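Local coordinates for FBP protein (Leishmania major, PDB 5OEZ), which probably catalyses the magnesium-dependent hydrolysis of fructose 1,6-bisphosphate to fructose 6-phosphate and phosphate, and binds AMP, at residues I76-F81 with S96-Q101; T29-A34 with Y113-D118. All coordinates share one frame; numbering follows the deposited sequence.

Both contacts belong to the N-terminal half of the enzyme and join helices to one mixed sheet or to the loop that leaves it. Contact 2 is fully buried and apolar. It sets helix 27-47 against strand 113-121. Contact 1 is partly buried and polar. It ties helix 72-87, the next helix in the chain, to the loop after strand 91-96. Its metal-binding end is more open, and acidic side chains gather there. The chain of contact 1 lies within the loop closed by contact 2. They also meet: Phe117 packs on Phe81 and Ser96, and Glu97 N probably bonds to Phe117 O. Strand 113-121 serves both: Tyr113 is an AMP-binding residue and Asp118 a metal ligand in other structures of this protein.

Contact 1 of 2, residues I76-F81 with S96-Q101; sequences ISNIAF and SEEEEQ
Asn78 reaches from its helix to the loop and uses both ends of its amide. Ser96 OG donates to Asn78 OD1 over 2.5 Å, coming from above the carbonyl plane. Asn78 ND2 gives a second bond, 3.0 Å long, to Glu99 OE2. The N-H points fairly straight at it (153°), and the oxygen lies in the amide plane. The carboxylate is turned steeply against that plane, by 75°, and is met from above its own face. With two different partners, the amide is fixed in its flip. Its reach comes from chi1 of -168°, which places CG anti to the backbone N. Lys82, one turn further along the helix, forms a salt bridge to the same oxygen, Glu99 OE2. Ser96 and Glu99 are the ends of a type I turn closed by Glu99 N to Ser96 O, 3.0 Å. Further out, Glu98 passes its OE1 at 3.9 Å from Asn78 CB. Phe117 of strand 113-121 packs on Asn78. The turn carries Glu97 and Glu98, manganese ligands in another structure, with Asp74, Asp118, Leu120, Asp121 and Glu284 among the others; no metal is bound in this chain. It backs the two-metal site of a class 1 fructose-1,6-bisphosphatase.

Contact 2 of 2, residues T29-A34 with Y113-D118; sequences TLLMMA and YLIFFD
Leu31 projects from helix 27-47 onto strand 113-121, between Tyr113 and Ile115. This is helix-on-sheet packing in the layered alpha/beta fold of the fructose-1,6-bisphosphatase N-terminal domain. Leu31 CB points toward the strand but makes no close contact with it. CG stands anti to the backbone N (chi1 -177°), which carries the branch point out to the sheet. There the two methyls part. Leu31 CD2 lies over one face of the Tyr113 ring, 4.2 Å from Tyr113 CD2. CD1 is the methyl that meets the end of Ile115. Ile115 comes to it with an outstretched chain, its CG1 also anti to the backbone N. The strand residues are two apart, so both face the helix. Val138 of strand 132-140 touches all three side chains, and Leu85 of helix 72-87 touches Leu31 and Ile115. Leu31 is thus packed among two helices and neighbouring strands. Tyr113 and Thr29 are both AMP-binding residues, and Asp27 and Phe28 lie near the tyrosine, so this core borders the allosteric site. Helix 27-47 also packs on its copy in the second subunit. At the Ile115 end, Leu31 CD1 comes to 4.4 Å from Ile115 CD1, methyl to methyl.

Contact 1 of 2, residues I76-F81 with S96-Q101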
# COMPACT_ATOMS: atom_id res chain seq x y z
N ILE C 76 -6.43 17.34 12.04
CA ILE C 76 -6.93 16.34 11.09
C ILE C 76 -7.58 15.17 11.83
O ILE C 76 -8.68 14.76 11.47
CB ILE C 76 -5.80 15.82 10.17
CG1 ILE C 76 -5.38 16.90 9.17
CG2 ILE C 76 -6.23 14.58 9.38
CD1 ILE C 76 -3.95 16.75 8.70
N SER C 77 -6.88 14.62 12.82
CA SER C 77 -7.42 13.52 13.61
C SER C 77 -8.74 13.85 14.27
O SER C 77 -9.63 13.02 14.31
CB SER C 77 -6.46 13.01 14.67
OG SER C 77 -5.20 12.74 14.10
N ASN C 78 -8.87 15.07 14.79
CA ASN C 78 -10.10 15.48 15.46
C ASN C 78 -11.25 15.57 14.46
O ASN C 78 -12.32 15.02 14.70
CB ASN C 78 -9.91 16.81 16.17
CG ASN C 78 -11.06 17.13 17.09
OD1 ASN C 78 -11.49 16.30 17.89
ND2 ASN C 78 -11.60 18.33 16.97
N ILE C 79 -11.00 16.25 13.35
CA ILE C 79 -11.96 16.39 12.26
C ILE C 79 -12.49 15.03 11.76
O ILE C 79 -13.70 14.88 11.51
CB ILE C 79 -11.32 17.15 11.07
CG1 ILE C 79 -11.17 18.63 11.42
CG2 ILE C 79 -12.15 17.02 9.78
CD1 ILE C 79 -10.27 19.41 10.49
N ALA C 80 -11.59 14.06 11.61
CA ALA C 80 -11.93 12.73 11.11
C ALA C 80 -12.86 12.00 12.06
O ALA C 80 -13.95 11.58 11.66
CB ALA C 80 -10.66 11.92 10.90
N PHE C 81 -12.44 11.87 13.31
CA PHE C 81 -13.29 11.23 14.33
C PHE C 81 -14.69 11.84 14.39
O PHE C 81 -15.67 11.11 14.42
CB PHE C 81 -12.65 11.27 15.71
CG PHE C 81 -11.89 10.03 16.06
CD1 PHE C 81 -12.55 8.89 16.47
CD2 PHE C 81 -10.50 10.01 16.00
CE1 PHE C 81 -11.86 7.74 16.80
CE2 PHE C 81 -9.79 8.87 16.34
CZ PHE C 81 -10.47 7.73 16.74
N SER C 96 -14.70 15.40 22.46
CA SER C 96 -13.28 15.36 22.09
C SER C 96 -12.43 16.04 23.16
O SER C 96 -12.75 17.14 23.57
CB SER C 96 -13.09 16.12 20.79
OG SER C 96 -11.73 16.08 20.41
N GLU C 97 -11.33 15.40 23.57
CA GLU C 97 -10.42 15.95 24.57
C GLU C 97 -9.92 17.36 24.26
O GLU C 97 -9.73 18.15 25.18
CB GLU C 97 -9.20 15.06 24.77
CG GLU C 97 -8.41 15.36 26.03
CD GLU C 97 -7.30 14.33 26.26
OE1 GLU C 97 -6.43 14.22 25.40
OE2 GLU C 97 -7.25 13.60 27.29
N GLU C 98 -9.75 17.67 22.97
CA GLU C 98 -9.25 18.96 22.53
C GLU C 98 -10.25 20.11 22.67
O GLU C 98 -9.83 21.27 22.74
CB GLU C 98 -8.79 18.88 21.07
CG GLU C 98 -7.83 17.71 20.75
CD GLU C 98 -7.08 17.86 19.43
OE1 GLU C 98 -7.46 18.70 18.59
OE2 GLU C 98 -6.10 17.11 19.23
N GLU C 99 -11.54 19.80 22.81
CA GLU C 99 -12.59 20.81 22.84
C GLU C 99 -13.18 21.05 24.23
O GLU C 99 -13.27 20.15 25.06
CB GLU C 99 -13.69 20.40 21.88
CG GLU C 99 -13.13 20.08 20.51
CD GLU C 99 -14.19 19.94 19.44
OE1 GLU C 99 -15.39 19.83 19.78
OE2 GLU C 99 -13.82 19.94 18.26
N GLU C 100 -13.59 22.29 24.47
CA GLU C 100 -14.11 22.65 25.79
C GLU C 100 -15.52 22.10 26.07
O GLU C 100 -15.84 21.79 27.21
CB GLU C 100 -13.99 24.14 26.08
CG GLU C 100 -13.85 24.47 27.58
CD GLU C 100 -12.64 23.86 28.32
OE1 GLU C 100 -11.82 23.12 27.73
OE2 GLU C 100 -12.50 24.11 29.54
N GLN C 101 -16.35 21.97 25.03
CA GLN C 101 -17.73 21.50 25.20
C GLN C 101 -17.97 20.21 24.44
O GLN C 101 -17.27 19.91 23.49
CB GLN C 101 -18.72 22.55 24.73
CG GLN C 101 -18.91 23.69 25.72
CD GLN C 101 -19.92 24.71 25.24
OE1 GLN C 101 -20.60 24.50 24.23
NE2 GLN C 101 -20.02 25.83 25.96

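Contact 2 of 2, residues T29-A34 with Y113-D118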
# COMPACT_ATOMS: atom_id res chain seq x y z
N THR C 29 -22.30 -1.81 15.83
CA THR C 29 -21.60 -2.12 14.60
C THR C 29 -21.31 -0.86 13.80
O THR C 29 -20.18 -0.66 13.33
CB THR C 29 -22.44 -3.12 13.78
OG1 THR C 29 -22.57 -4.33 14.53
CG2 THR C 29 -21.77 -3.46 12.45
N LEU C 30 -22.31 -0.00 13.64
CA LEU C 30 -22.12 1.24 12.90
C LEU C 30 -21.12 2.14 13.59
O LEU C 30 -20.28 2.75 12.93
CB LEU C 30 -23.45 1.97 12.66
CG LEU C 30 -24.54 1.26 11.85
CD1 LEU C 30 -25.67 2.22 11.51
CD2 LEU C 30 -23.99 0.62 10.59
N LEU C 31 -21.18 2.21 14.93
CA LEU C 31 -20.19 2.96 15.70
C LEU C 31 -18.76 2.46 15.43
O LEU C 31 -17.86 3.25 15.16
CB LEU C 31 -20.49 2.88 17.19
CG LEU C 31 -19.58 3.68 18.12
CD1 LEU C 31 -19.94 5.15 18.02
CD2 LEU C 31 -19.72 3.21 19.56
N MET C 32 -18.56 1.16 15.52
CA MET C 32 -17.24 0.59 15.30
C MET C 32 -16.76 0.73 13.86
O MET C 32 -15.56 0.82 13.65
CB MET C 32 -17.16 -0.86 15.78
CG MET C 32 -17.27 -1.00 17.30
SD MET C 32 -16.16 0.08 18.23
CE MET C 32 -14.55 -0.23 17.46
N MET C 33 -17.67 0.74 12.89
CA MET C 33 -17.30 1.08 11.51
C MET C 33 -16.73 2.47 11.43
O MET C 33 -15.71 2.69 10.75
CB MET C 33 -18.49 1.07 10.55
CG MET C 33 -18.46 0.00 9.49
SD MET C 33 -19.62 -1.32 9.86
CE MET C 33 -21.27 -0.68 9.91
N ALA C 34 -17.43 3.41 12.05
CA ALA C 34 -17.00 4.80 12.04
C ALA C 34 -15.60 4.97 12.69
O ALA C 34 -14.76 5.72 12.17
CB ALA C 34 -18.04 5.67 12.71
N TYR C 113 -25.43 6.38 22.01
CA TYR C 113 -24.10 6.29 22.62
C TYR C 113 -23.52 7.66 22.93
O TYR C 113 -23.68 8.61 22.16
CB TYR C 113 -23.14 5.48 21.72
CG TYR C 113 -23.49 4.02 21.68
CD1 TYR C 113 -23.45 3.24 22.83
CD2 TYR C 113 -23.86 3.39 20.48
CE1 TYR C 113 -23.75 1.89 22.81
CE2 TYR C 113 -24.17 2.04 20.45
CZ TYR C 113 -24.12 1.30 21.62
OH TYR C 113 -24.43 -0.05 21.60
N LEU C 114 -22.86 7.76 24.09
CA LEU C 114 -22.04 8.92 24.45
C LEU C 114 -20.61 8.46 24.25
O LEU C 114 -20.22 7.45 24.82
CB LEU C 114 -22.24 9.33 25.91
CG LEU C 114 -23.63 9.83 26.35
CD1 LEU C 114 -24.57 8.69 26.67
CD2 LEU C 114 -23.50 10.74 27.57
N ILE C 115 -19.82 9.19 23.46
CA ILE C 115 -18.44 8.77 23.19
C ILE C 115 -17.47 9.90 23.50
O ILE C 115 -17.68 11.04 23.10
CB ILE C 115 -18.26 8.20 21.77
CG1 ILE C 115 -16.81 7.80 21.54
CG2 ILE C 115 -18.70 9.18 20.70
CD1 ILE C 115 -16.63 6.80 20.41
N PHE C 116 -16.43 9.56 24.25
CA PHE C 116 -15.43 10.50 24.67
C PHE C 116 -14.13 9.95 24.16
O PHE C 116 -13.80 8.80 24.44
CB PHE C 116 -15.43 10.63 26.19
CG PHE C 116 -16.71 11.20 26.69
CD1 PHE C 116 -16.89 12.57 26.71
CD2 PHE C 116 -17.75 10.38 27.07
CE1 PHE C 116 -18.09 13.12 27.14
CE2 PHE C 116 -18.96 10.92 27.49
CZ PHE C 116 -19.13 12.29 27.53
N PHE C 117 -13.40 10.76 23.39
CA PHE C 117 -12.21 10.26 22.74
C PHE C 117 -11.06 11.24 22.78
O PHE C 117 -11.26 12.44 22.82
CB PHE C 117 -12.54 9.84 21.30
CG PHE C 117 -12.98 10.98 20.42
CD1 PHE C 117 -14.30 11.40 20.38
CD2 PHE C 117 -12.05 11.64 19.62
CE1 PHE C 117 -14.69 12.46 19.58
CE2 PHE C 117 -12.44 12.71 18.83
CZ PHE C 117 -13.75 13.14 18.81
N ASP C 118 -9.85 10.69 22.82
CA ASP C 118 -8.63 11.44 22.58
C ASP C 118 -8.19 11.06 21.15
O ASP C 118 -7.69 9.96 20.93
CB ASP C 118 -7.58 11.05 23.63
CG ASP C 118 -6.27 11.83 23.48
OD1 ASP C 118 -6.18 12.75 22.64
OD2 ASP C 118 -5.33 11.54 24.25